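Local coordinates for glucose-6-phosphate isomerase (Plasmodium falciparum, PDB 3QKI), which probably catalyses the interconversion of glucose 6-phosphate and fructose 6-phosphate, the second step of glycolysis, at residues Lys562-Tyr567 / Tyr581-Ser586; Asn104-Arg109 / Asp550-Glu555; Leu395-Asn400 / Asn414-Tyr419; Ser403-Asn408 / Leu543-Ser548; Ile170-Gly175 / Thr243-Ile248. All blocks are in the same frame, centred on the assembly; numbering follows the deposited sequence.

Contact 1: residues Lys562-Tyr567 / Tyr581-Ser586; sequences KEVRNY and YNFNES
An aromatic cluster of Tyr567, Tyr581 and Phe583 joins helix 555-573 to the loop that leads into the last helix, 585-595. Tyr567 is the middle ring. Phe583 turns an edge to one of its faces, with Phe583 CE2 3.6 Å from Tyr567 CG and the two planes at 74°. Tyr567 in turn sends its own edge at the face of Tyr581. These are two T-shaped pairs in a row, each with ring centroids 5.2 Å apart. The CG of Tyr567 is anti to its backbone N (chi1 -175°), which carries the ring out toward the loop. Its CB also sits over the Tyr581 face in a CH-pi contact, 4.0 Å from the ring centroid. The cluster packs on the C-terminal helix, where Leu591 touches both Tyr567 and Phe583. The chain of Glu563 is extended and passes alongside Tyr581 in the opposite direction, carboxylate and ring nearly coplanar. Glu563 OE2 takes a weak but straight hydrogen bond from Asn582 N at 3.4 Å. Val564 CG2 adds an apolar contact to Phe583 CE1. The Tyr581 OH lies against the backbone of Asn566 and is hydrogen-bonded to Asp570. Ser586 and Arg565 reach the second subunit.

Contact 2: residues Asn104-Arg109 / Asp550-Glu555; sequences NMTENR and DQWGVE
Thr106 OG1 is gripped by two groups of 550-555. It donates to Asp550 OD2 at 2.5 Å, a short bond that uses the anti lone pair of the carboxylate oxygen. It also accepts from Trp552 NE1 at 2.9 Å, with an N-H...O angle of 163° and the oxygen near the indole plane. Thr106 OG1 stands between its backbone N and carbonyl carbon (chi1 68°), where it can meet both partners. The two bonds would fix the rotation of the hydroxyl. The other carboxylate oxygen, Asp550 OD1, forms a salt bridge with Lys402. Glu107 runs past Trp552 in the opposite direction, with Glu107 CG 3.7 Å from Trp552 CZ2. Residues 104-109 fold back on themselves through a G1 beta bulge, in which Asn108 and Arg109 both face Asn104. Asn104 ND2 holds Glu107 OE1 at 2.8 Å. A water lies over the indole face and joins Glu107 OE2 to the backbone N of Gln551. The side chain of Gln551 lies beside Glu398, a residue of the fructose 6-phosphate site, and its OE1 is bonded to Arg312. Lys505 of the second subunit makes a cation-pi contact with Trp552.

Contact 3: residues Leu395-Asn400 / Asn414-Tyr419; sequences LSMESN and NTCQVY
The last turn of helix 388-400 meets the loop that runs into strand 418-420. The backbones come nearest at Asn400 and Cys416, with CA atoms 4.9 Å apart. Here Cys416 N donates to Asn400 O at 3.0 Å, from above the carbonyl plane rather than within it. Side chains close the rest. Cys416 SG is anti to its backbone N (chi1 -165°) and tucks against the backbone of Ser396, while Cys416 CB meets Asn400 CB at 3.6 Å. Ser396 CB lies over a face of the Tyr419 ring, 3.7 Å from its centroid, as a CH-pi contact. A water donates to both Ser396 OG and Tyr419 OH, and Ser396 OG is also bonded to Ile392 O. This is the return half of a beta-alpha-beta unit: strand 375-380, helix 388-400, strand 418-420. Glu398, on the same helix turn, belongs to the fructose 6-phosphate site and forms a salt bridge with Arg312. Met397 bends at its last torsion (chi3 74°). Its SD accepts a weak, straight hydrogen bond from Tyr419 N at 3.5 Å, and its CE reaches Val418 CA at 4.1 Å. Leu434 of the second subunit packs on Met397 and Cys416.

Contact 4: residues Ser403-Asn408 / Leu543-Ser548; sequences SVDRNN and LLNINS
Arg406 and Asn545 form the tight part of this contact. Arg406 N donates to Asn545 O at 2.8 Å, and Asp405 CA lies 3.2 Å from the same oxygen. The Arg406 chain then runs along the backbone of residues 545-547. Its CB touches Asn545 OD1 at 3.5 Å, its CD touches Ile546 O at 3.4 Å, and that oxygen lies near the guanidinium plane at its edge. A bend at chi3 (68°) turns the guanidinium toward Val103 O, its bonding partner beyond the two segments. Elsewhere water fills in. One bridges Val404 O and Asn547 N. Another joins Asp405 OD2 to Asn545 ND2, two groups 4.0 Å apart, near the exposed Asn407. A third takes a weak bond from Arg406 NH1 and also serves Ile546 O and Ser548 N. Segment 403-408 is loop with a turn, and 543-548 leaves the end of a helix. Asp405 OD1 accepts from Asn407 N, and also from Gln409 N, in an Asx turn within the type I turn 405-408, and Asn545 ends helix 523-543 in a Schellman motif.

Contact 5: residues Ile170-Gly175 / Thr243-Ile248; sequences ICIGIG and TLVIII
Ile172 places CG1 anti to its carbonyl carbon (chi1 -48°) and is extended beyond it, so that CD1 reaches Val245 CG1 at 3.6 Å. Val245 meets it with CG1 anti to its own backbone N (chi1 178°). The two strands are parallel neighbours in the five-stranded sheet of a sugar isomerase (SIS) domain, and their short axes run 16° apart. Four hydrogen bonds join them. Ile170 N binds Leu244 O at 2.9 Å and Ile246 N binds Ile170 O at 2.8 Å. Then Ile172 N binds Ile246 O at 2.7 Å, and Ile248 N binds Ile172 O. Ile170, Val245, Ile172 and Ile247 share one face, where helix 255-268 packs on Val245 and Ile172. Cys171 and Ile246 share the other, against Pro323 of helix 318-328. Thr243 CG2 touches Ile170 CG1 on the first of these faces. The strands end beside the fructose 6-phosphate site: Ser177 packs on Ile248, and Ser249 follows it directly. Past the last bond the backbones part, and a water accepts from Ile174 N at 3.0 Å and donates to Ile248 O at 2.7 Å.

From the N terminus, residues 104-109 come first and wait for 550-555, so contact 2 closes the longest loop. Contacts 5, 3 and 4 all fall within it. Contact 5 closes first, inside the five-stranded parallel sheet. Contacts 3 and 4 then cross: 395-400 and 403-408 open in turn, 414-419 closes contact 3, and 543-548 closes contact 4. They tie helix 388-400, edge strand 418-420 of the six-stranded mixed sheet and the loop between them to the loop after helix 523-543. Asn400 OD1 to Ser548 OG, 2.7 Å, probably bonds contacts 3 and 4, and Asn104 OD1 to Asn547 ND2, 3.0 Å, contacts 2 and 4. Contact 1 follows in series and joins helix 555-573 to the loop before the last helix. All five reach the second subunit.

Contact 1: residues Lys562-Tyr567 / Tyr581-Ser586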
# COMPACT_ATOMS: atom_id res chain seq x y z
N LYS A 562 3.42 0.66 26.78
CA LYS A 562 2.77 0.97 28.05
C LYS A 562 3.79 1.65 28.99
O LYS A 562 3.45 2.62 29.68
CB LYS A 562 2.17 -0.32 28.64
CG LYS A 562 1.48 -0.17 30.00
CD LYS A 562 0.21 -1.03 30.11
CE LYS A 562 0.39 -2.53 29.89
NZ LYS A 562 -0.01 -2.94 28.51
N GLU A 563 5.05 1.18 28.97
CA GLU A 563 6.14 1.76 29.77
C GLU A 563 6.44 3.21 29.30
O GLU A 563 6.64 4.10 30.15
CB GLU A 563 7.39 0.88 29.67
CG GLU A 563 8.53 1.36 30.56
CD GLU A 563 9.85 0.62 30.52
OE1 GLU A 563 9.98 -0.35 29.73
OE2 GLU A 563 10.77 1.02 31.28
N VAL A 564 6.45 3.45 27.95
CA VAL A 564 6.66 4.78 27.37
C VAL A 564 5.47 5.68 27.75
O VAL A 564 5.69 6.82 28.13
CB VAL A 564 6.94 4.76 25.84
CG1 VAL A 564 7.13 6.18 25.30
CG2 VAL A 564 8.17 3.91 25.50
N ARG A 565 4.21 5.13 27.67
CA ARG A 565 2.98 5.81 28.08
C ARG A 565 3.10 6.38 29.51
O ARG A 565 2.80 7.56 29.70
CB ARG A 565 1.74 4.89 27.97
CG ARG A 565 0.42 5.59 28.25
CD ARG A 565 -0.78 4.88 27.64
NE ARG A 565 -1.03 3.58 28.23
CZ ARG A 565 -1.58 2.55 27.60
NH1 ARG A 565 -1.92 2.66 26.32
NH2 ARG A 565 -1.77 1.40 28.23
N ASN A 566 3.54 5.55 30.49
CA ASN A 566 3.71 5.96 31.89
C ASN A 566 4.76 7.03 32.05
O ASN A 566 4.55 7.96 32.84
CB ASN A 566 3.98 4.78 32.82
CG ASN A 566 2.80 3.88 32.94
OD1 ASN A 566 1.66 4.34 33.08
ND2 ASN A 566 3.03 2.59 32.89
N TYR A 567 5.86 6.92 31.27
CA TYR A 567 6.95 7.89 31.25
C TYR A 567 6.45 9.23 30.72
O TYR A 567 6.76 10.26 31.30
CB TYR A 567 8.14 7.38 30.44
CG TYR A 567 9.32 8.33 30.50
CD1 TYR A 567 10.03 8.50 31.69
CD2 TYR A 567 9.70 9.07 29.40
CE1 TYR A 567 11.10 9.40 31.77
CE2 TYR A 567 10.76 9.97 29.46
CZ TYR A 567 11.47 10.12 30.65
OH TYR A 567 12.52 11.00 30.71
N TYR A 581 11.83 3.23 35.27
CA TYR A 581 12.19 3.21 33.83
C TYR A 581 13.60 2.78 33.56
O TYR A 581 14.51 3.20 34.27
CB TYR A 581 11.89 4.57 33.16
CG TYR A 581 10.48 5.04 33.45
CD1 TYR A 581 9.38 4.46 32.82
CD2 TYR A 581 10.23 5.98 34.45
CE1 TYR A 581 8.08 4.82 33.16
CE2 TYR A 581 8.93 6.35 34.80
CZ TYR A 581 7.86 5.76 34.15
OH TYR A 581 6.59 6.13 34.47
N ASN A 582 13.78 1.90 32.55
CA ASN A 582 15.09 1.43 32.14
C ASN A 582 15.21 1.47 30.63
O ASN A 582 15.14 0.44 29.95
CB ASN A 582 15.42 0.04 32.71
CG ASN A 582 16.90 -0.19 32.84
OD1 ASN A 582 17.48 -1.05 32.16
ND2 ASN A 582 17.57 0.57 33.71
N PHE A 583 15.29 2.68 30.10
CA PHE A 583 15.40 2.88 28.65
C PHE A 583 16.84 2.74 28.22
O PHE A 583 17.73 3.13 28.96
CB PHE A 583 14.84 4.25 28.25
CG PHE A 583 13.37 4.42 28.53
CD1 PHE A 583 12.44 3.54 27.99
CD2 PHE A 583 12.92 5.44 29.36
CE1 PHE A 583 11.07 3.69 28.26
CE2 PHE A 583 11.56 5.60 29.61
CZ PHE A 583 10.64 4.73 29.05
N ASN A 584 17.07 2.21 27.01
CA ASN A 584 18.42 2.08 26.48
C ASN A 584 18.99 3.49 26.16
O ASN A 584 18.26 4.48 26.20
CB ASN A 584 18.45 1.12 25.29
CG ASN A 584 17.79 1.64 24.03
OD1 ASN A 584 18.08 2.73 23.53
ND2 ASN A 584 16.85 0.87 23.50
N GLU A 585 20.29 3.56 25.85
CA GLU A 585 20.95 4.84 25.59
C GLU A 585 20.38 5.64 24.42
O GLU A 585 20.33 6.87 24.50
CB GLU A 585 22.46 4.66 25.49
CG GLU A 585 23.11 4.14 26.76
CD GLU A 585 22.86 4.92 28.04
OE1 GLU A 585 22.85 6.17 28.01
OE2 GLU A 585 22.66 4.27 29.08
N SER A 586 19.94 4.96 23.34
CA SER A 586 19.37 5.69 22.20
C SER A 586 18.01 6.26 22.51
O SER A 586 17.75 7.43 22.20
CB SER A 586 19.29 4.80 20.97
OG SER A 586 20.59 4.38 20.62

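Contact 2: residues Asn104-Arg109 / Asp550-Glu555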
# COMPACT_ATOMS: atom_id res chain seq x y z
N ASN A 104 -6.45 -24.20 16.61
CA ASN A 104 -5.59 -23.11 17.07
C ASN A 104 -5.00 -23.69 18.35
O ASN A 104 -5.56 -23.57 19.44
CB ASN A 104 -6.42 -21.85 17.32
CG ASN A 104 -5.64 -20.68 17.86
OD1 ASN A 104 -4.47 -20.78 18.23
ND2 ASN A 104 -6.30 -19.55 17.95
N MET A 105 -3.88 -24.40 18.18
CA MET A 105 -3.25 -25.20 19.23
C MET A 105 -2.46 -24.43 20.30
O MET A 105 -2.15 -25.01 21.34
CB MET A 105 -2.46 -26.39 18.63
CG MET A 105 -1.64 -26.05 17.34
SD MET A 105 -0.17 -24.99 17.53
CE MET A 105 0.84 -25.99 18.67
N THR A 106 -2.18 -23.13 20.10
CA THR A 106 -1.48 -22.38 21.14
C THR A 106 -2.46 -21.68 22.08
O THR A 106 -2.11 -21.39 23.20
CB THR A 106 -0.44 -21.41 20.59
OG1 THR A 106 -1.11 -20.37 19.89
CG2 THR A 106 0.61 -22.09 19.71
N GLU A 107 -3.66 -21.37 21.59
CA GLU A 107 -4.69 -20.71 22.39
C GLU A 107 -5.80 -21.70 22.75
O GLU A 107 -6.70 -21.35 23.50
CB GLU A 107 -5.25 -19.49 21.64
CG GLU A 107 -4.24 -18.37 21.45
CD GLU A 107 -4.69 -17.21 20.59
OE1 GLU A 107 -5.26 -17.47 19.51
OE2 GLU A 107 -4.46 -16.04 20.98
N ASN A 108 -5.71 -22.95 22.24
CA ASN A 108 -6.67 -24.04 22.43
C ASN A 108 -8.08 -23.59 22.03
O ASN A 108 -8.99 -23.56 22.85
CB ASN A 108 -6.63 -24.63 23.86
CG ASN A 108 -7.24 -26.00 23.92
OD1 ASN A 108 -7.18 -26.78 22.95
ND2 ASN A 108 -7.87 -26.32 25.03
N ARG A 109 -8.22 -23.17 20.77
CA ARG A 109 -9.47 -22.62 20.27
C ARG A 109 -9.91 -23.21 18.96
O ARG A 109 -9.09 -23.66 18.16
CB ARG A 109 -9.33 -21.11 20.07
CG ARG A 109 -9.21 -20.35 21.36
CD ARG A 109 -10.11 -19.14 21.34
NE ARG A 109 -9.48 -18.02 20.64
CZ ARG A 109 -8.85 -17.03 21.25
NH1 ARG A 109 -8.72 -17.03 22.58
NH2 ARG A 109 -8.32 -16.04 20.55
N ASP A 550 -3.03 -17.76 15.66
CA ASP A 550 -2.64 -16.98 16.80
C ASP A 550 -1.85 -15.75 16.33
O ASP A 550 -1.68 -15.54 15.12
CB ASP A 550 -1.80 -17.86 17.77
CG ASP A 550 -0.53 -18.48 17.19
OD1 ASP A 550 -0.07 -18.04 16.11
OD2 ASP A 550 0.03 -19.40 17.83
N GLN A 551 -1.41 -14.91 17.27
CA GLN A 551 -0.64 -13.71 16.93
C GLN A 551 0.14 -13.25 18.16
O GLN A 551 -0.01 -12.12 18.60
CB GLN A 551 -1.49 -12.59 16.27
CG GLN A 551 -2.74 -12.11 17.06
CD GLN A 551 -3.84 -13.16 17.12
OE1 GLN A 551 -4.23 -13.76 16.11
NE2 GLN A 551 -4.35 -13.44 18.32
N TRP A 552 0.99 -14.13 18.70
CA TRP A 552 1.79 -13.83 19.90
C TRP A 552 2.81 -12.73 19.69
O TRP A 552 3.25 -12.12 20.66
CB TRP A 552 2.47 -15.10 20.42
CG TRP A 552 1.49 -16.14 20.87
CD1 TRP A 552 1.22 -17.33 20.27
CD2 TRP A 552 0.62 -16.05 22.00
NE1 TRP A 552 0.26 -18.01 20.98
CE2 TRP A 552 -0.13 -17.24 22.05
CE3 TRP A 552 0.40 -15.07 22.98
CZ2 TRP A 552 -1.06 -17.50 23.06
CZ3 TRP A 552 -0.53 -15.32 23.98
CH2 TRP A 552 -1.24 -16.53 24.02
N GLY A 553 3.13 -12.46 18.42
CA GLY A 553 4.11 -11.47 18.01
C GLY A 553 3.76 -10.03 18.25
O GLY A 553 4.61 -9.14 18.10
N VAL A 554 2.54 -9.79 18.63
CA VAL A 554 2.08 -8.42 18.83
C VAL A 554 2.23 -7.94 20.28
O VAL A 554 2.07 -6.75 20.55
CB VAL A 554 0.64 -8.22 18.25
CG1 VAL A 554 0.55 -8.75 16.82
CG2 VAL A 554 -0.42 -8.86 19.14
N GLU A 555 2.55 -8.86 21.19
CA GLU A 555 2.67 -8.60 22.62
C GLU A 555 3.80 -7.68 23.04
O GLU A 555 3.56 -6.77 23.84
CB GLU A 555 2.80 -9.92 23.38
CG GLU A 555 1.50 -10.52 23.88
CD GLU A 555 1.66 -11.63 24.91
OE1 GLU A 555 2.64 -11.60 25.70
OE2 GLU A 555 0.77 -12.51 24.96
O HOH W 1 -1.92 -15.18 20.09
O HOH W 2 -6.26 -15.85 17.87

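Contact 3: residues Leu395-Asn400 / Asn414-Tyr419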
# COMPACT_ATOMS: atom_id res chain seq x y z
N LEU A 395 -4.28 -10.58 6.51
CA LEU A 395 -4.77 -11.96 6.41
C LEU A 395 -3.62 -12.94 6.22
O LEU A 395 -3.53 -13.92 6.94
CB LEU A 395 -5.82 -12.09 5.28
CG LEU A 395 -6.36 -13.52 5.00
CD1 LEU A 395 -7.12 -14.07 6.20
CD2 LEU A 395 -7.25 -13.53 3.79
N SER A 396 -2.69 -12.64 5.29
CA SER A 396 -1.54 -13.50 5.02
C SER A 396 -0.45 -13.39 6.07
O SER A 396 -0.06 -14.39 6.66
CB SER A 396 -0.96 -13.17 3.65
OG SER A 396 -1.99 -13.27 2.67
N MET A 397 0.09 -12.16 6.24
CA MET A 397 1.24 -11.89 7.09
C MET A 397 1.04 -12.14 8.57
O MET A 397 1.96 -12.65 9.22
CB MET A 397 1.83 -10.51 6.79
CG MET A 397 2.32 -10.41 5.35
SD MET A 397 2.83 -8.79 4.81
CE MET A 397 4.41 -8.60 5.67
N GLU A 398 -0.12 -11.77 9.10
CA GLU A 398 -0.37 -11.99 10.52
C GLU A 398 -0.70 -13.46 10.79
O GLU A 398 -0.38 -13.97 11.85
CB GLU A 398 -1.43 -11.01 11.05
CG GLU A 398 -1.55 -11.01 12.56
CD GLU A 398 -2.59 -10.05 13.08
OE1 GLU A 398 -3.80 -10.31 12.87
OE2 GLU A 398 -2.20 -9.03 13.69
N SER A 399 -1.28 -14.16 9.81
CA SER A 399 -1.59 -15.57 10.03
C SER A 399 -0.32 -16.38 9.90
O SER A 399 -0.03 -17.19 10.75
CB SER A 399 -2.59 -16.10 8.99
OG SER A 399 -3.88 -15.51 9.03
N ASN A 400 0.43 -16.17 8.81
CA ASN A 400 1.54 -17.03 8.47
C ASN A 400 2.97 -16.53 8.71
O ASN A 400 3.91 -17.25 8.39
CB ASN A 400 1.31 -17.65 7.07
CG ASN A 400 0.10 -18.55 6.97
OD1 ASN A 400 -0.57 -18.88 7.96
ND2 ASN A 400 -0.25 -18.93 5.77
N ASN A 414 11.32 -20.92 5.33
CA ASN A 414 10.48 -19.79 4.96
C ASN A 414 9.05 -19.94 5.42
O ASN A 414 8.46 -21.00 5.26
CB ASN A 414 10.51 -19.58 3.43
CG ASN A 414 11.82 -19.08 2.90
OD1 ASN A 414 12.73 -18.71 3.64
ND2 ASN A 414 11.94 -19.06 1.58
N THR A 415 8.49 -18.87 5.98
CA THR A 415 7.08 -18.82 6.30
C THR A 415 6.44 -17.82 5.36
O THR A 415 6.81 -17.80 4.17
CB THR A 415 6.76 -18.82 7.80
OG1 THR A 415 7.29 -17.64 8.41
CG2 THR A 415 7.28 -20.10 8.50
N CYS A 416 5.48 -17.00 5.83
CA CYS A 416 4.78 -16.08 4.92
C CYS A 416 5.67 -15.11 4.19
O CYS A 416 6.58 -14.52 4.79
CB CYS A 416 3.64 -15.35 5.62
SG CYS A 416 2.50 -14.56 4.49
N GLN A 417 5.37 -14.91 2.91
CA GLN A 417 6.03 -13.92 2.07
C GLN A 417 5.62 -12.50 2.50
O GLN A 417 4.62 -12.33 3.22
CB GLN A 417 5.60 -14.09 0.60
CG GLN A 417 6.05 -15.39 -0.06
CD GLN A 417 4.92 -16.38 -0.11
OE1 GLN A 417 4.22 -16.60 0.87
NE2 GLN A 417 4.71 -17.00 -1.28
N VAL A 418 6.35 -11.49 2.04
CA VAL A 418 5.96 -10.09 2.22
C VAL A 418 4.93 -9.85 1.10
O VAL A 418 5.22 -10.10 -0.06
CB VAL A 418 7.15 -9.12 2.10
CG1 VAL A 418 6.65 -7.70 1.93
CG2 VAL A 418 8.07 -9.22 3.31
N TYR A 419 3.73 -9.41 1.47
CA TYR A 419 2.67 -9.10 0.50
C TYR A 419 2.61 -7.60 0.32
O TYR A 419 2.71 -6.84 1.29
CB TYR A 419 1.32 -9.59 1.02
CG TYR A 419 1.04 -11.04 0.74
CD1 TYR A 419 0.09 -11.42 -0.19
CD2 TYR A 419 1.71 -12.04 1.45
CE1 TYR A 419 -0.21 -12.76 -0.42
CE2 TYR A 419 1.46 -13.39 1.18
CZ TYR A 419 0.49 -13.75 0.27
OH TYR A 419 0.21 -15.08 0.05
O HOH W 3 -2.68 -14.84 0.27

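Contact 4: residues Ser403-Asn408 / Leu543-Ser548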
# COMPACT_ATOMS: atom_id res chain seq x y z
N SER A 403 7.47 -18.38 13.28
CA SER A 403 8.77 -19.04 13.26
C SER A 403 8.81 -20.25 14.19
O SER A 403 9.89 -20.68 14.60
CB SER A 403 9.89 -18.04 13.57
OG SER A 403 9.63 -17.33 14.77
N VAL A 404 7.63 -20.81 14.50
CA VAL A 404 7.47 -21.97 15.40
C VAL A 404 6.43 -22.85 14.78
O VAL A 404 5.34 -22.36 14.43
CB VAL A 404 7.09 -21.60 16.85
CG1 VAL A 404 7.11 -22.84 17.74
CG2 VAL A 404 7.98 -20.50 17.42
N ASP A 405 6.76 -24.14 14.61
CA ASP A 405 5.84 -25.08 13.99
C ASP A 405 4.73 -25.62 14.92
O ASP A 405 4.71 -25.31 16.11
CB ASP A 405 6.61 -26.17 13.22
CG ASP A 405 7.29 -27.25 14.02
OD1 ASP A 405 7.08 -27.30 15.26
OD2 ASP A 405 8.02 -28.07 13.42
N ARG A 406 3.82 -26.43 14.37
CA ARG A 406 2.70 -27.02 15.10
C ARG A 406 3.14 -28.06 16.15
O ARG A 406 2.33 -28.50 16.95
CB ARG A 406 1.59 -27.54 14.16
CG ARG A 406 0.85 -26.40 13.42
CD ARG A 406 -0.25 -26.89 12.49
NE ARG A 406 -1.36 -27.48 13.24
CZ ARG A 406 -2.43 -26.81 13.69
NH1 ARG A 406 -2.58 -25.51 13.41
NH2 ARG A 406 -3.37 -27.44 14.39
N ASN A 407 4.42 -28.43 16.16
CA ASN A 407 5.05 -29.33 17.13
C ASN A 407 5.86 -28.53 18.14
O ASN A 407 6.64 -29.11 18.90
CB ASN A 407 5.95 -30.35 16.41
CG ASN A 407 5.21 -31.25 15.43
OD1 ASN A 407 4.09 -31.71 15.70
ND2 ASN A 407 5.83 -31.53 14.27
N ASN A 408 5.68 -27.20 18.15
CA ASN A 408 6.31 -26.23 19.07
C ASN A 408 7.81 -26.10 18.92
O ASN A 408 8.47 -25.57 19.81
CB ASN A 408 5.88 -26.50 20.55
CG ASN A 408 4.41 -26.68 20.68
OD1 ASN A 408 3.62 -25.83 20.29
ND2 ASN A 408 4.02 -27.82 21.19
N LEU A 543 0.36 -26.41 5.14
CA LEU A 543 1.51 -26.81 4.30
C LEU A 543 2.81 -26.41 5.02
O LEU A 543 3.77 -27.18 5.01
CB LEU A 543 1.46 -26.14 2.91
CG LEU A 543 0.30 -26.50 1.98
CD1 LEU A 543 0.41 -25.70 0.68
CD2 LEU A 543 0.24 -28.00 1.69
N LEU A 544 2.83 -25.20 5.63
CA LEU A 544 4.00 -24.69 6.36
C LEU A 544 4.17 -25.32 7.73
O LEU A 544 5.20 -25.10 8.38
CB LEU A 544 3.89 -23.17 6.53
CG LEU A 544 4.07 -22.35 5.24
CD1 LEU A 544 3.67 -20.92 5.47
CD2 LEU A 544 5.50 -22.45 4.70
N ASN A 545 3.13 -26.04 8.18
CA ASN A 545 3.02 -26.66 9.50
C ASN A 545 3.17 -25.62 10.62
O ASN A 545 3.88 -25.83 11.59
CB ASN A 545 4.00 -27.83 9.67
CG ASN A 545 3.66 -28.73 10.82
OD1 ASN A 545 2.49 -28.96 11.13
ND2 ASN A 545 4.68 -29.19 11.53
N ILE A 546 2.50 -24.48 10.47
CA ILE A 546 2.52 -23.42 11.49
C ILE A 546 1.08 -23.17 11.96
O ILE A 546 0.13 -23.68 11.36
CB ILE A 546 3.21 -22.13 11.00
CG1 ILE A 546 2.49 -21.54 9.76
CG2 ILE A 546 4.76 -22.31 10.84
CD1 ILE A 546 3.09 -20.27 9.23
N ASN A 547 0.92 -22.41 13.03
CA ASN A 547 -0.40 -22.07 13.53
C ASN A 547 -0.82 -20.72 12.90
O ASN A 547 -0.28 -19.68 13.27
CB ASN A 547 -0.42 -22.04 15.07
CG ASN A 547 -1.79 -21.72 15.65
OD1 ASN A 547 -2.81 -21.78 14.96
ND2 ASN A 547 -1.85 -21.41 16.92
N SER A 548 -1.75 -20.74 11.95
CA SER A 548 -2.24 -19.56 11.23
C SER A 548 -3.16 -18.69 12.08
O SER A 548 -3.55 -17.62 11.65
CB SER A 548 -3.06 -20.00 10.02
OG SER A 548 -2.30 -20.63 9.01
O HOH W 4 3.01 -21.03 14.38
O HOH W 5 7.61 -28.37 10.57
O HOH W 6 -2.46 -23.57 11.09

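Contact 5: residues Ile170-Gly175 / Thr243-Ile248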
# COMPACT_ATOMS: atom_id res chain seq x y z
N ILE A 170 -19.34 6.27 10.95
CA ILE A 170 -17.94 6.24 11.34
C ILE A 170 -17.69 4.88 12.01
O ILE A 170 -18.27 4.60 13.06
CB ILE A 170 -17.49 7.41 12.26
CG1 ILE A 170 -17.82 8.78 11.64
CG2 ILE A 170 -15.99 7.26 12.64
CD1 ILE A 170 -17.42 9.97 12.53
N CYS A 171 -16.88 4.01 11.36
CA CYS A 171 -16.49 2.71 11.93
C CYS A 171 -15.19 2.91 12.67
O CYS A 171 -14.20 3.35 12.08
CB CYS A 171 -16.35 1.63 10.87
SG CYS A 171 -17.88 1.27 10.00
N ILE A 172 -15.19 2.59 13.98
CA ILE A 172 -13.99 2.75 14.80
C ILE A 172 -13.51 1.35 15.15
O ILE A 172 -14.24 0.58 15.79
CB ILE A 172 -14.24 3.61 16.05
CG1 ILE A 172 -14.99 4.93 15.73
CG2 ILE A 172 -12.91 3.87 16.80
CD1 ILE A 172 -15.34 5.78 16.95
N GLY A 173 -12.30 1.03 14.69
CA GLY A 173 -11.69 -0.27 14.93
C GLY A 173 -10.30 -0.36 14.33
O GLY A 173 -9.96 0.41 13.42
N ILE A 174 -9.47 -1.27 14.86
CA ILE A 174 -8.10 -1.46 14.38
C ILE A 174 -7.96 -2.84 13.71
O ILE A 174 -8.76 -3.74 13.98
CB ILE A 174 -7.06 -1.24 15.51
CG1 ILE A 174 -7.15 -2.35 16.59
CG2 ILE A 174 -7.16 0.19 16.11
CD1 ILE A 174 -6.01 -2.35 17.56
N GLY A 175 -6.92 -2.97 12.88
CA GLY A 175 -6.57 -4.22 12.19
C GLY A 175 -7.74 -4.93 11.54
O GLY A 175 -8.43 -4.36 10.69
N THR A 243 -24.77 11.50 11.86
CA THR A 243 -23.76 10.47 12.03
C THR A 243 -24.04 9.32 13.01
O THR A 243 -24.26 9.56 14.20
CB THR A 243 -22.43 11.18 12.35
OG1 THR A 243 -22.22 12.22 11.39
CG2 THR A 243 -21.22 10.22 12.39
N LEU A 244 -23.92 8.09 12.51
CA LEU A 244 -23.98 6.86 13.30
C LEU A 244 -22.52 6.43 13.54
O LEU A 244 -21.71 6.45 12.62
CB LEU A 244 -24.75 5.76 12.56
CG LEU A 244 -24.95 4.46 13.36
CD1 LEU A 244 -25.91 4.65 14.52
CD2 LEU A 244 -25.40 3.33 12.48
N VAL A 245 -22.17 6.10 14.79
CA VAL A 245 -20.84 5.67 15.15
C VAL A 245 -20.87 4.19 15.55
O VAL A 245 -21.64 3.80 16.43
CB VAL A 245 -20.28 6.58 16.27
CG1 VAL A 245 -18.90 6.13 16.71
CG2 VAL A 245 -20.26 8.05 15.83
N ILE A 246 -20.05 3.37 14.88
CA ILE A 246 -19.94 1.93 15.17
C ILE A 246 -18.57 1.66 15.79
O ILE A 246 -17.56 1.89 15.13
CB ILE A 246 -20.20 1.04 13.93
CG1 ILE A 246 -21.54 1.40 13.25
CG2 ILE A 246 -20.12 -0.48 14.30
CD1 ILE A 246 -21.84 0.62 11.94
N ILE A 247 -18.54 1.18 17.06
CA ILE A 247 -17.31 0.88 17.77
C ILE A 247 -17.10 -0.64 17.74
O ILE A 247 -17.93 -1.40 18.27
CB ILE A 247 -17.31 1.48 19.20
CG1 ILE A 247 -17.67 2.99 19.16
CG2 ILE A 247 -15.94 1.27 19.86
CD1 ILE A 247 -18.32 3.50 20.46
N ILE A 248 -16.01 -1.08 17.10
CA ILE A 248 -15.71 -2.50 16.90
C ILE A 248 -14.51 -2.92 17.72
O ILE A 248 -13.38 -2.50 17.45
CB ILE A 248 -15.55 -2.85 15.40
CG1 ILE A 248 -16.80 -2.38 14.59
CG2 ILE A 248 -15.34 -4.39 15.26
CD1 ILE A 248 -16.54 -1.86 13.30
O HOH W 7 -10.67 -2.57 17.25